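Nucleoporin nup120 (Schizosaccharomyces pombe, PDB 4GQ2) serves as a structural component of the nuclear pore complex, where nucleoporins build the pore and can act as docking partners for transiently associated transport factors. Local coordinates at residues Gln15-Glu20 and Ser671-Ala676; Leu741-Phe746 and Ala765-Ala770. All blocks are in the same frame, centred on the assembly; numbering follows the deposited sequence.

Overall arrangement
Interaction 1 lies where the beta-propeller of this scaffold nucleoporin meets its helices, and interaction 2 adjoins it. Interaction 1 sets the loop between strands 3-11 and 21-26 against the start of helix 672-703. Interaction 2 lies further along the chain, where the two ends of the connection between helices 719-739 and 770-777 pair with each other. Their centres are about 11 Å apart, and they meet directly: Asn-768 ND2 lies 3.0 Å from Gln-15 O in a probable hydrogen bond. Cys-675 CB packs against Val-767 CG2 at 3.9 Å. The 765-770 segment therefore touches the propeller loop and the helix of interaction 1 while also pairing with 741-746.

Interaction 1: Gln15-Glu20 and Ser671-Ala676; sequences QSFCLE and SLFLCA
A type I beta turn, Gln-15 to Cys-18, carries a propeller loop onto the first turn of helix 672-703 in the helical domain. Phe-17 does most of the reaching. At CB the CG branch is set beside the backbone N, anti to the carbonyl carbon (chi1 -85°), while CG of Phe-673 is anti to its own N (chi1 -179°), so the two side chains run alongside each other in the same direction. Further out, CD2 of Phe-17 comes within 3.9 Å of Phe-673 CD1. Next, CE2 makes the ring's closest approach, 3.4 Å to that same Phe-673 CD1, and the tip atom CZ lies 3.5 Å from Phe-673 CE1. Phe-673 CD1 thus sits over one face of the Phe-17 ring, near its rim. With planes 25° apart and centroids separated by 4.9 Å, the rings are close to parallel but slid so far that they barely overlap. Phe-87 packs edge-to-face with Phe-17, and Val-10 touches both phenylalanines, so the pair is buried among propeller residues. An alanine in place of Phe-17 would probably loosen the loop's seat on the helix, because the whole ring-to-ring contact with Phe-673 would go. No hydrogen bond joins the segments; besides the rings, backbone carbonyl oxygens of the loop rest against apolar side chains of the helix. Leu-672 CD1 lies 3.6 Å from Cys-18 O and a little farther, 4.1 Å, from Cys-18 CB. The helix start is capped by Ser-671 OG, which accepts from Leu-674 N and also bonds to Ser-90 O. One turn along, Ala-676 CB presses against Ser-16 O, 3.3 Å away.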
loop_
_atom_site.group_PDB
_atom_site.type_symbol
_atom_site.label_atom_id
_atom_site.label_comp_id
_atom_site.label_asym_id
_atom_site.label_seq_id
_atom_site.Cartn_x
_atom_site.Cartn_y
_atom_site.Cartn_z
ATOM N N GLN A 15 5.097 -10.402 -7.659
ATOM C CA GLN A 15 4.809 -9.145 -6.973
ATOM C C GLN A 15 5.189 -9.171 -5.487
ATOM O O GLN A 15 5.831 -8.237 -4.999
ATOM C CB GLN A 15 3.330 -8.776 -7.151
ATOM C CG GLN A 15 2.950 -7.360 -6.728
ATOM C CD GLN A 15 3.667 -6.266 -7.512
ATOM O OE1 GLN A 15 4.048 -6.443 -8.676
ATOM N NE2 GLN A 15 3.846 -5.120 -6.871
ATOM N N SER A 16 4.808 -10.237 -4.781
ATOM C CA SER A 16 5.018 -10.317 -3.332
ATOM C C SER A 16 6.485 -10.487 -2.966
ATOM O O SER A 16 6.893 -10.135 -1.862
ATOM C CB SER A 16 4.201 -11.452 -2.708
ATOM O OG SER A 16 2.810 -11.262 -2.906
ATOM N N PHE A 17 7.264 -11.030 -3.896
ATOM C CA PHE A 17 8.703 -11.227 -3.699
ATOM C C PHE A 17 9.534 -10.076 -4.285
ATOM O O PHE A 17 10.761 -10.145 -4.276
ATOM C CB PHE A 17 9.140 -12.550 -4.339
ATOM C CG PHE A 17 8.948 -13.753 -3.459
ATOM C CD1 PHE A 17 7.677 -14.180 -3.091
ATOM C CD2 PHE A 17 10.048 -14.479 -3.011
ATOM C CE1 PHE A 17 7.505 -15.297 -2.276
ATOM C CE2 PHE A 17 9.882 -15.603 -2.205
ATOM C CZ PHE A 17 8.609 -16.013 -1.836
ATOM N N CYS A 18 8.874 -9.028 -4.795
ATOM C CA CYS A 18 9.564 -7.902 -5.458
ATOM C C CYS A 18 10.480 -8.361 -6.594
ATOM O O CYS A 18 11.602 -7.872 -6.738
ATOM C CB CYS A 18 10.370 -7.060 -4.466
ATOM S SG CYS A 18 9.462 -6.552 -3.000
ATOM N N LEU A 19 9.993 -9.296 -7.402
ATOM C CA LEU A 19 10.785 -9.829 -8.489
ATOM C C LEU A 19 10.531 -9.059 -9.774
ATOM O O LEU A 19 9.437 -8.542 -9.990
ATOM C CB LEU A 19 10.467 -11.307 -8.695
ATOM C CG LEU A 19 10.775 -12.296 -7.561
ATOM C CD1 LEU A 19 10.535 -13.723 -8.042
ATOM C CD2 LEU A 19 12.188 -12.148 -6.998
ATOM N N GLU A 20 11.553 -8.993 -10.620
ATOM C CA GLU A 20 11.457 -8.350 -11.927
ATOM C C GLU A 20 11.019 -9.310 -13.031
ATOM O O GLU A 20 10.446 -8.886 -14.036
ATOM C CB GLU A 20 12.788 -7.700 -12.296
ATOM C CG GLU A 20 13.084 -6.420 -11.528
ATOM C CD GLU A 20 14.457 -5.850 -11.840
ATOM O OE1 GLU A 20 14.954 -5.033 -11.036
ATOM O OE2 GLU A 20 15.045 -6.216 -12.883
ATOM N N SER A 671 17.576 -9.316 2.390
ATOM C CA SER A 671 16.997 -9.857 1.170
ATOM C C SER A 671 15.664 -9.161 0.923
ATOM O O SER A 671 15.034 -8.658 1.862
ATOM C CB SER A 671 16.761 -11.355 1.307
ATOM O OG SER A 671 15.630 -11.601 2.128
ATOM N N LEU A 672 15.221 -9.145 -0.329
ATOM C CA LEU A 672 13.899 -8.619 -0.644
ATOM C C LEU A 672 12.817 -9.382 0.116
ATOM O O LEU A 672 11.912 -8.774 0.693
ATOM C CB LEU A 672 13.640 -8.652 -2.148
ATOM C CG LEU A 672 14.476 -7.645 -2.947
ATOM C CD1 LEU A 672 14.372 -7.946 -4.439
ATOM C CD2 LEU A 672 14.106 -6.190 -2.612
ATOM N N PHE A 673 12.940 -10.707 0.145
ATOM C CA PHE A 673 11.975 -11.553 0.836
ATOM C C PHE A 673 11.842 -11.204 2.317
ATOM O O PHE A 673 10.734 -11.251 2.875
ATOM C CB PHE A 673 12.297 -13.038 0.642
ATOM C CG PHE A 673 11.316 -13.960 1.314
ATOM C CD1 PHE A 673 10.010 -14.076 0.847
ATOM C CD2 PHE A 673 11.692 -14.698 2.420
ATOM C CE1 PHE A 673 9.110 -14.922 1.470
ATOM C CE2 PHE A 673 10.795 -15.541 3.052
ATOM C CZ PHE A 673 9.501 -15.654 2.578
ATOM N N LEU A 674 12.958 -10.840 2.947
ATOM C CA LEU A 674 12.918 -10.359 4.324
ATOM C C LEU A 674 12.062 -9.092 4.462
ATOM O O LEU A 674 11.183 -9.020 5.324
ATOM C CB LEU A 674 14.315 -10.102 4.877
ATOM C CG LEU A 674 14.143 -9.735 6.353
ATOM C CD1 LEU A 674 14.511 -10.881 7.284
ATOM C CD2 LEU A 674 14.894 -8.466 6.694
ATOM N N CYS A 675 12.328 -8.107 3.611
ATOM C CA CYS A 675 11.570 -6.862 3.600
ATOM C C CYS A 675 10.078 -7.116 3.421
ATOM O O CYS A 675 9.260 -6.539 4.142
ATOM C CB CYS A 675 12.079 -5.922 2.502
ATOM S SG CYS A 675 13.808 -5.458 2.715
ATOM N N ALA A 676 9.732 -7.995 2.482
ATOM C CA ALA A 676 8.333 -8.364 2.246
ATOM C C ALA A 676 7.705 -9.009 3.481
ATOM O O ALA A 676 6.569 -8.708 3.836
ATOM C CB ALA A 676 8.224 -9.288 1.051
#

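Interaction 2: Leu741-Phe746 and Ala765-Ala770; sequences LLLEKF and ASVNTA
Two bends in the Lys-745 chain, at chi2 (82°) and chi4 (68°), fold its ammonium back onto the opposite backbone, and the first torsion of Leu-743, with CG beside the backbone N, lays its branches along the same partner. Between the two loops lies a single antiparallel beta bridge, with Leu-742 and Thr-769 as the non-hydrogen-bonded pair. The amide of Leu-743 donates to Asn-768 O at 3.0 Å, nearly straight at 174° but from above the carbonyl plane. The amide of Ala-770 donates to Leu-741 O, also 3.0 Å away, this time within the carbonyl plane. Side chains close up around the bridge: the Leu-743 and Val-767 side chains cross obliquely, CD1 of the leucine 3.8 Å from CG1 of the valine, and Leu-741 CB meets Ala-770 CB at 3.8 Å. Thr-769 turns OG1 into the crowded position between its N and carbonyl carbon, where it N-caps helix 770-777 through Gln-772 N. At the outer end, Lys-745 NZ bonds to Val-767 O at 3.2 Å and weakly to Ser-766 O; a water that donates to Ala-765 O adds a further weak link. The lysine crosses Asn-768 at about a right angle, CE lying 3.0 Å from OD1, while Asn-768 ND2 is engaged by Gln-15 O. The bridge thus closes the long connection between helices 719-739 and 770-777, of which residues 747-759 are not modelled. With carbonyl oxygens clustered about its nitrogen, Lys-745 probably stays protonated, its charge partly stabilised by the carbonyl dipoles of Ser-766 and Val-767.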
loop_
_atom_site.group_PDB
_atom_site.type_symbol
_atom_site.label_atom_id
_atom_site.label_comp_id
_atom_site.label_asym_id
_atom_site.label_seq_id
_atom_site.Cartn_x
_atom_site.Cartn_y
_atom_site.Cartn_z
ATOM N N LEU A 741 1.218 1.667 -0.309
ATOM C CA LEU A 741 1.835 2.680 -1.141
ATOM C C LEU A 741 2.851 2.064 -2.095
ATOM O O LEU A 741 3.947 1.661 -1.693
ATOM C CB LEU A 741 2.471 3.756 -0.267
ATOM C CG LEU A 741 2.984 5.053 -0.902
ATOM C CD1 LEU A 741 2.171 5.476 -2.113
ATOM C CD2 LEU A 741 2.950 6.145 0.149
ATOM N N LEU A 742 2.474 1.992 -3.368
ATOM C CA LEU A 742 3.325 1.371 -4.377
ATOM C C LEU A 742 4.363 2.342 -4.890
ATOM O O LEU A 742 4.045 3.472 -5.265
ATOM C CB LEU A 742 2.486 0.796 -5.521
ATOM C CG LEU A 742 1.847 -0.535 -5.133
ATOM C CD1 LEU A 742 0.716 -0.898 -6.079
ATOM C CD2 LEU A 742 2.907 -1.628 -5.095
ATOM N N LEU A 743 5.607 1.886 -4.893
ATOM C CA LEU A 743 6.747 2.703 -5.268
ATOM C C LEU A 743 6.943 2.729 -6.777
ATOM O O LEU A 743 6.579 1.788 -7.476
ATOM C CB LEU A 743 8.018 2.190 -4.575
ATOM C CG LEU A 743 8.106 2.365 -3.054
ATOM C CD1 LEU A 743 9.447 1.872 -2.544
ATOM C CD2 LEU A 743 7.870 3.812 -2.636
ATOM N N GLU A 744 7.528 3.815 -7.266
ATOM C CA GLU A 744 7.807 3.967 -8.687
ATOM C C GLU A 744 9.032 3.163 -9.122
ATOM O O GLU A 744 9.997 3.008 -8.365
ATOM C CB GLU A 744 7.970 5.446 -9.044
ATOM C CG GLU A 744 6.668 6.231 -8.968
ATOM C CD GLU A 744 6.872 7.737 -8.994
ATOM O OE1 GLU A 744 7.582 8.270 -8.113
ATOM O OE2 GLU A 744 6.299 8.394 -9.892
ATOM N N LYS A 745 8.961 2.637 -10.341
ATOM C CA LYS A 745 10.081 1.951 -10.980
ATOM C C LYS A 745 10.519 2.727 -12.221
ATOM O O LYS A 745 9.684 3.289 -12.938
ATOM C CB LYS A 745 9.701 0.514 -11.348
ATOM C CG LYS A 745 10.099 -0.537 -10.316
ATOM C CD LYS A 745 9.098 -0.650 -9.175
ATOM C CE LYS A 745 9.366 -1.876 -8.313
ATOM N NZ LYS A 745 10.637 -1.816 -7.532
ATOM N N PHE A 746 11.827 2.753 -12.469
ATOM C CA PHE A 746 12.390 3.562 -13.551
ATOM C C PHE A 746 12.937 2.717 -14.704
ATOM O O PHE A 746 13.587 1.694 -14.492
ATOM C CB PHE A 746 13.477 4.501 -13.010
ATOM C CG PHE A 746 13.116 5.163 -11.706
ATOM C CD1 PHE A 746 12.143 6.161 -11.657
ATOM C CD2 PHE A 746 13.747 4.788 -10.523
ATOM C CE1 PHE A 746 11.809 6.766 -10.455
ATOM C CE2 PHE A 746 13.417 5.392 -9.321
ATOM C CZ PHE A 746 12.448 6.383 -9.287
ATOM N N ALA A 765 16.265 0.162 -3.252
ATOM C CA ALA A 765 15.960 0.594 -4.616
ATOM C C ALA A 765 15.159 -0.428 -5.428
ATOM O O ALA A 765 14.780 -0.148 -6.568
ATOM C CB ALA A 765 17.252 0.953 -5.345
ATOM N N SER A 766 14.895 -1.600 -4.848
ATOM C CA SER A 766 14.260 -2.710 -5.584
ATOM C C SER A 766 12.946 -3.158 -4.937
ATOM O O SER A 766 12.159 -3.898 -5.522
ATOM C CB SER A 766 15.229 -3.893 -5.688
ATOM O OG SER A 766 16.518 -3.476 -6.120
ATOM N N VAL A 767 12.735 -2.689 -3.718
ATOM C CA VAL A 767 11.541 -2.947 -2.924
ATOM C C VAL A 767 10.267 -2.400 -3.601
ATOM O O VAL A 767 10.344 -1.473 -4.408
ATOM C CB VAL A 767 11.802 -2.367 -1.513
ATOM C CG1 VAL A 767 10.724 -1.411 -1.052
ATOM C CG2 VAL A 767 12.148 -3.480 -0.519
ATOM N N ASN A 768 9.106 -2.980 -3.288
ATOM C CA ASN A 768 7.856 -2.630 -3.983
ATOM C C ASN A 768 6.934 -1.651 -3.261
ATOM O O ASN A 768 6.178 -0.919 -3.902
ATOM C CB ASN A 768 7.058 -3.890 -4.355
ATOM C CG ASN A 768 7.495 -4.502 -5.674
ATOM O OD1 ASN A 768 8.254 -3.906 -6.426
ATOM N ND2 ASN A 768 7.008 -5.702 -5.960
ATOM N N THR A 769 6.969 -1.646 -1.935
ATOM C CA THR A 769 6.097 -0.752 -1.175
ATOM C C THR A 769 6.880 0.164 -0.255
ATOM O O THR A 769 8.023 -0.131 0.117
ATOM C CB THR A 769 5.060 -1.520 -0.338
ATOM O OG1 THR A 769 5.706 -2.095 0.804
ATOM C CG2 THR A 769 4.395 -2.625 -1.171
ATOM N N ALA A 770 6.246 1.269 0.130
ATOM C CA ALA A 770 6.817 2.185 1.111
ATOM C C ALA A 770 7.074 1.517 2.472
ATOM O O ALA A 770 8.015 1.882 3.175
ATOM C CB ALA A 770 5.928 3.410 1.274
HETATM O O HOH W 1 13.388 -0.936 -9.257
#